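PDB 5DMH: uncharacterized protein conserved in bacteria from Cupriavidus necator, which catalyses the ATP-dependent phosphorylation of 3-oxo-tetronate to 3-oxo-tetronate 4-phosphate. Local coordinates for residues P130-L135 / L251-S256; V418-T423 / L448-G453. All blocks are in the same frame, centred on the assembly; numbering follows the deposited sequence.

Contact 1 (P130-L135 / L251-S256); sequences PVAEAL and LITGGS
Leu251 puts its CD2 methyl against helix 130-135, where it overlaps the CB of Leu135 at 3.9 Å and also meets the carbonyl O of Ala132. This is helix-on-strand packing in the alpha/beta sugar-binding domain. The short axes run almost exactly antiparallel, at 173°, and approach to 10.0 Å, a separation that leaves room for one layer of side chains. Helix 128-139 comes between strands 111-115 and 144-147 in sequence, and strand 251-254 lies between those two strands in the sheet, so the helix passes over it. The register fits the antiparallel sense: the CA of Ala132 is nearest that of Thr253, and one turn later Leu135 pairs with Leu251.

The CB of Leu251 already points toward the helix, and CG set opposite the backbone N (chi1 -177°), with chi2 at 66°, places CD2 there. Leu135 meets it with the base of its side chain, while the same residue also touches Phe114 of strand 111-115. All four contributing residues are buried, and the contact between the segments is by van der Waals packing. Thr253 divides its two branches: OG1 is hydrogen-bonded with Ile145 O and shares a second bond with Tyr116 OH, leaving CG2 to face the helix, 4.4 Å from the CB of Ala132.

Contact 2 (V418-T423 / L448-G453); sequences VPATVT and LRQLGG
The carboxamide of Gln450 is the flat group here, and the methyl of Ala420 meets it at the nitrogen end: CB lies 4.0 Å from NE2, neither squarely over a face nor in the plane, but along a line raised about 42° from it. The Gln450 side chain also touches Ala412 and Ile414 of the neighbouring strand 407-415. With CG opposite the backbone N (chi1 -162°) and an extended chain beyond it, the residue reaches from the helix to Ala420 of strand 418-423.

Leu451 brings the apolar half of the contact. Its CD2 methyl comes within 3.9 Å of the CB of Ala420 and 4.1 Å of the CA of Ala420, and lies at a looser 4.3 Å from Thr421 O. The angle at the CB of Ala420 between NE2 of Gln450 and CD2 of Leu451 is about 120°, so the small methyl fits between two consecutive helix residues. The CA atoms of Ala420 and Leu451 are 6.2 Å apart, a close approach suited to an alanine facing the helix. The helix ends immediately afterwards: Gly452 has a positive phi at which a CB would press on the carbonyl O of Leu451, and its N makes weak hydrogen bonds back to Leu448 O and Arg449 O.

Strand 418-423 runs antiparallel between strands 407-415 and 430-434, and Thr421 OG1 hydrogen-bonds to Leu431 O of the latter. Helix 443-451 packs against strands 418-423, 407-415 and 387-391, with Leu451 reaching Arg387 and Val389 of the last, while Pro419 and Thr421, whose CB atoms point away from that helix, touch Thr45 of helix 41-53.

Contact 1 is complete in sequence before contact 2 begins, and their centres are 29 Å apart, on opposite sides of the chain's centre; the nearest atoms remain about 8 Å from each other. Each packs a helix on a strand, but in a different setting: 130-135 with 251-256 belongs to the parallel strands of the sugar-binding domain, whereas strand 418-423 of contact 2 is an antiparallel member of the nucleotide-binding domain. Neighbouring strands can be followed from 251-254 through 111-115, 34-38, 78-82, 58-62 and 407-415 to 418-423. Both contacts lie away from the nucleotide-binding site, and the two packings belong to the separate sugar- and nucleotide-binding halves of the kinase.

Contact 1 (P130-L135 / L251-S256)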
loop_
_atom_site.group_PDB
_atom_site.type_symbol
_atom_site.label_atom_id
_atom_site.label_comp_id
_atom_site.label_asym_id
_atom_site.label_seq_id
_atom_site.Cartn_x
_atom_site.Cartn_y
_atom_site.Cartn_z
ATOM N N PRO A 130 9.289 5.369 13.369
ATOM C CA PRO A 130 9.983 6.646 13.148
ATOM C C PRO A 130 9.138 7.647 12.375
ATOM O O PRO A 130 9.107 8.827 12.765
ATOM C CB PRO A 130 11.218 6.235 12.348
ATOM C CG PRO A 130 11.520 4.860 12.848
ATOM C CD PRO A 130 10.172 4.227 13.082
ATOM N N VAL A 131 8.401 7.185 11.382
ATOM C CA VAL A 131 7.564 8.089 10.583
ATOM C C VAL A 131 6.363 8.628 11.381
ATOM O O VAL A 131 6.124 9.840 11.403
ATOM C CB VAL A 131 7.116 7.467 9.252
ATOM C CG1 VAL A 131 6.058 8.309 8.602
ATOM C CG2 VAL A 131 8.306 7.328 8.294
ATOM N N ALA A 132 5.630 7.754 12.061
ATOM C CA ALA A 132 4.499 8.203 12.850
ATOM C C ALA A 132 4.956 9.215 13.884
ATOM O O ALA A 132 4.304 10.256 14.104
ATOM C CB ALA A 132 3.783 7.035 13.520
ATOM N N GLU A 133 6.046 8.916 14.577
ATOM C CA GLU A 133 6.482 9.822 15.640
ATOM C C GLU A 133 6.926 11.165 15.072
ATOM O O GLU A 133 6.665 12.213 15.682
ATOM C CB GLU A 133 7.604 9.204 16.494
ATOM C CG GLU A 133 7.107 8.116 17.394
ATOM C CD GLU A 133 8.166 7.533 18.318
ATOM O OE1 GLU A 133 9.350 7.454 17.947
ATOM O OE2 GLU A 133 7.797 7.139 19.431
ATOM N N ALA A 134 7.557 11.141 13.901
ATOM C CA ALA A 134 8.023 12.372 13.279
ATOM C C ALA A 134 6.827 13.221 12.848
ATOM O O ALA A 134 6.860 14.447 12.938
ATOM C CB ALA A 134 8.920 12.081 12.077
ATOM N N LEU A 135 5.802 12.564 12.327
ATOM C CA LEU A 135 4.622 13.266 11.865
ATOM C C LEU A 135 3.876 13.895 13.041
ATOM O O LEU A 135 3.458 15.058 12.957
ATOM C CB LEU A 135 3.714 12.330 11.087
ATOM C CG LEU A 135 4.206 11.884 9.703
ATOM C CD1 LEU A 135 3.276 10.859 9.167
ATOM C CD2 LEU A 135 4.350 13.030 8.695
ATOM N N LEU A 251 -3.714 13.309 13.313
ATOM C CA LEU A 251 -3.080 12.165 12.623
ATOM C C LEU A 251 -3.711 10.834 13.033
ATOM O O LEU A 251 -3.921 10.571 14.218
ATOM C CB LEU A 251 -1.581 12.101 12.957
ATOM C CG LEU A 251 -0.767 11.017 12.274
ATOM C CD1 LEU A 251 -0.666 11.224 10.758
ATOM C CD2 LEU A 251 0.635 10.880 12.903
ATOM N N ILE A 252 -4.029 10.017 12.034
ATOM C CA ILE A 252 -4.488 8.658 12.223
ATOM C C ILE A 252 -3.553 7.772 11.376
ATOM O O ILE A 252 -3.195 8.166 10.278
ATOM C CB ILE A 252 -5.971 8.499 11.752
ATOM C CG1 ILE A 252 -6.899 9.317 12.663
ATOM C CG2 ILE A 252 -6.372 7.036 11.776
ATOM C CD1 ILE A 252 -8.274 9.570 12.112
ATOM N N THR A 253 -3.149 6.613 11.908
ATOM C CA THR A 253 -2.271 5.682 11.193
ATOM C C THR A 253 -2.814 4.253 11.159
ATOM O O THR A 253 -3.522 3.789 12.067
ATOM C CB THR A 253 -0.836 5.670 11.735
ATOM O OG1 THR A 253 -0.667 4.674 12.761
ATOM C CG2 THR A 253 -0.390 7.064 12.230
ATOM N N GLY A 254 -2.505 3.567 10.067
ATOM C CA GLY A 254 -2.974 2.216 9.876
ATOM C C GLY A 254 -2.979 1.790 8.433
ATOM O O GLY A 254 -2.302 2.377 7.573
ATOM N N GLY A 255 -3.765 0.756 8.167
ATOM C CA GLY A 255 -4.012 0.313 6.809
ATOM C C GLY A 255 -5.182 1.072 6.212
ATOM O O GLY A 255 -5.542 2.153 6.667
ATOM N N SER A 256 -5.804 0.508 5.181
ATOM C CA SER A 256 -6.890 1.208 4.533
ATOM C C SER A 256 -8.164 1.127 5.352
ATOM O O SER A 256 -9.014 1.984 5.220
ATOM C CB SER A 256 -7.136 0.693 3.108
ATOM O OG SER A 256 -7.525 -0.636 3.131
#

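Contact 2 (V418-T423 / L448-G453)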
loop_
_atom_site.group_PDB
_atom_site.type_symbol
_atom_site.label_atom_id
_atom_site.label_comp_id
_atom_site.label_asym_id
_atom_site.label_seq_id
_atom_site.Cartn_x
_atom_site.Cartn_y
_atom_site.Cartn_z
ATOM N N VAL A 418 -7.607 -3.531 -3.953
ATOM C CA VAL A 418 -6.983 -3.321 -5.263
ATOM C C VAL A 418 -7.932 -2.710 -6.299
ATOM O O VAL A 418 -8.741 -3.410 -6.922
ATOM C CB VAL A 418 -6.391 -4.607 -5.852
ATOM C CG1 VAL A 418 -5.416 -4.256 -7.012
ATOM C CG2 VAL A 418 -5.672 -5.423 -4.797
ATOM N N PRO A 419 -7.828 -1.398 -6.512
ATOM C CA PRO A 419 -8.627 -0.754 -7.557
ATOM C C PRO A 419 -7.943 -0.739 -8.917
ATOM O O PRO A 419 -6.716 -0.827 -8.964
ATOM C CB PRO A 419 -8.715 0.674 -7.070
ATOM C CG PRO A 419 -7.381 0.881 -6.378
ATOM C CD PRO A 419 -7.081 -0.414 -5.705
ATOM N N ALA A 420 -8.730 -0.687 -9.988
ATOM C CA ALA A 420 -8.222 -0.251 -11.304
ATOM C C ALA A 420 -7.884 1.236 -11.186
ATOM O O ALA A 420 -8.538 1.954 -10.430
ATOM C CB ALA A 420 -9.270 -0.462 -12.390
ATOM N N THR A 421 -6.872 1.691 -11.922
ATOM C CA THR A 421 -6.471 3.099 -11.920
ATOM C C THR A 421 -6.096 3.499 -13.338
ATOM O O THR A 421 -5.800 2.644 -14.174
ATOM C CB THR A 421 -5.246 3.377 -10.985
ATOM O OG1 THR A 421 -4.052 2.817 -11.543
ATOM C CG2 THR A 421 -5.444 2.803 -9.582
ATOM N N VAL A 422 -6.122 4.802 -13.617
ATOM C CA VAL A 422 -5.599 5.292 -14.868
ATOM C C VAL A 422 -4.759 6.542 -14.627
ATOM O O VAL A 422 -4.982 7.262 -13.657
ATOM C CB VAL A 422 -6.723 5.563 -15.881
ATOM C CG1 VAL A 422 -7.412 4.250 -16.242
ATOM C CG2 VAL A 422 -7.725 6.576 -15.334
ATOM N N THR A 423 -3.781 6.778 -15.499
ATOM C CA THR A 423 -3.002 8.010 -15.422
ATOM C C THR A 423 -3.806 9.127 -16.062
ATOM O O THR A 423 -4.873 8.881 -16.621
ATOM C CB THR A 423 -1.638 7.902 -16.152
ATOM O OG1 THR A 423 -1.844 7.786 -17.562
ATOM C CG2 THR A 423 -0.858 6.734 -15.659
ATOM N N LEU A 448 -6.425 -7.619 -15.834
ATOM C CA LEU A 448 -6.172 -7.260 -17.222
ATOM C C LEU A 448 -7.476 -6.889 -17.912
ATOM O O LEU A 448 -7.540 -5.907 -18.656
ATOM C CB LEU A 448 -5.508 -8.417 -17.969
ATOM C CG LEU A 448 -4.006 -8.512 -17.755
ATOM C CD1 LEU A 448 -3.546 -9.841 -18.279
ATOM C CD2 LEU A 448 -3.281 -7.354 -18.483
ATOM N N ARG A 449 -8.512 -7.693 -17.686
ATOM C CA ARG A 449 -9.823 -7.451 -18.286
ATOM C C ARG A 449 -10.506 -6.194 -17.773
ATOM O O ARG A 449 -11.136 -5.473 -18.535
ATOM C CB ARG A 449 -10.760 -8.655 -18.068
ATOM C CG ARG A 449 -10.401 -9.855 -18.910
ATOM C CD ARG A 449 -11.312 -11.044 -18.626
ATOM N NE ARG A 449 -11.011 -12.167 -19.503
ATOM C CZ ARG A 449 -11.418 -12.264 -20.772
ATOM N NH1 ARG A 449 -12.149 -11.301 -21.327
ATOM N NH2 ARG A 449 -11.091 -13.328 -21.494
ATOM N N GLN A 450 -10.421 -5.935 -16.474
ATOM C CA GLN A 450 -11.055 -4.748 -15.955
ATOM C C GLN A 450 -10.343 -3.470 -16.436
ATOM O O GLN A 450 -10.983 -2.451 -16.649
ATOM C CB GLN A 450 -11.123 -4.786 -14.432
ATOM C CG GLN A 450 -12.137 -3.797 -13.919
ATOM C CD GLN A 450 -12.412 -3.947 -12.450
ATOM O OE1 GLN A 450 -12.628 -5.055 -11.947
ATOM N NE2 GLN A 450 -12.400 -2.826 -11.741
ATOM N N LEU A 451 -9.024 -3.542 -16.625
ATOM C CA LEU A 451 -8.246 -2.393 -17.093
ATOM C C LEU A 451 -8.655 -1.995 -18.522
ATOM O O LEU A 451 -8.640 -0.814 -18.892
ATOM C CB LEU A 451 -6.745 -2.696 -17.009
ATOM C CG LEU A 451 -6.072 -2.802 -15.646
ATOM C CD1 LEU A 451 -4.561 -2.906 -15.830
ATOM C CD2 LEU A 451 -6.411 -1.620 -14.744
ATOM N N GLY A 452 -9.040 -2.971 -19.333
ATOM C CA GLY A 452 -9.498 -2.652 -20.669
ATOM C C GLY A 452 -9.373 -3.787 -21.657
ATOM O O GLY A 452 -8.971 -4.902 -21.310
ATOM N N GLY A 453 -9.721 -3.487 -22.904
ATOM C CA GLY A 453 -9.691 -4.470 -23.971
ATOM C C GLY A 453 -8.322 -4.703 -24.587
ATOM O O GLY A 453 -7.341 -4.019 -24.286
#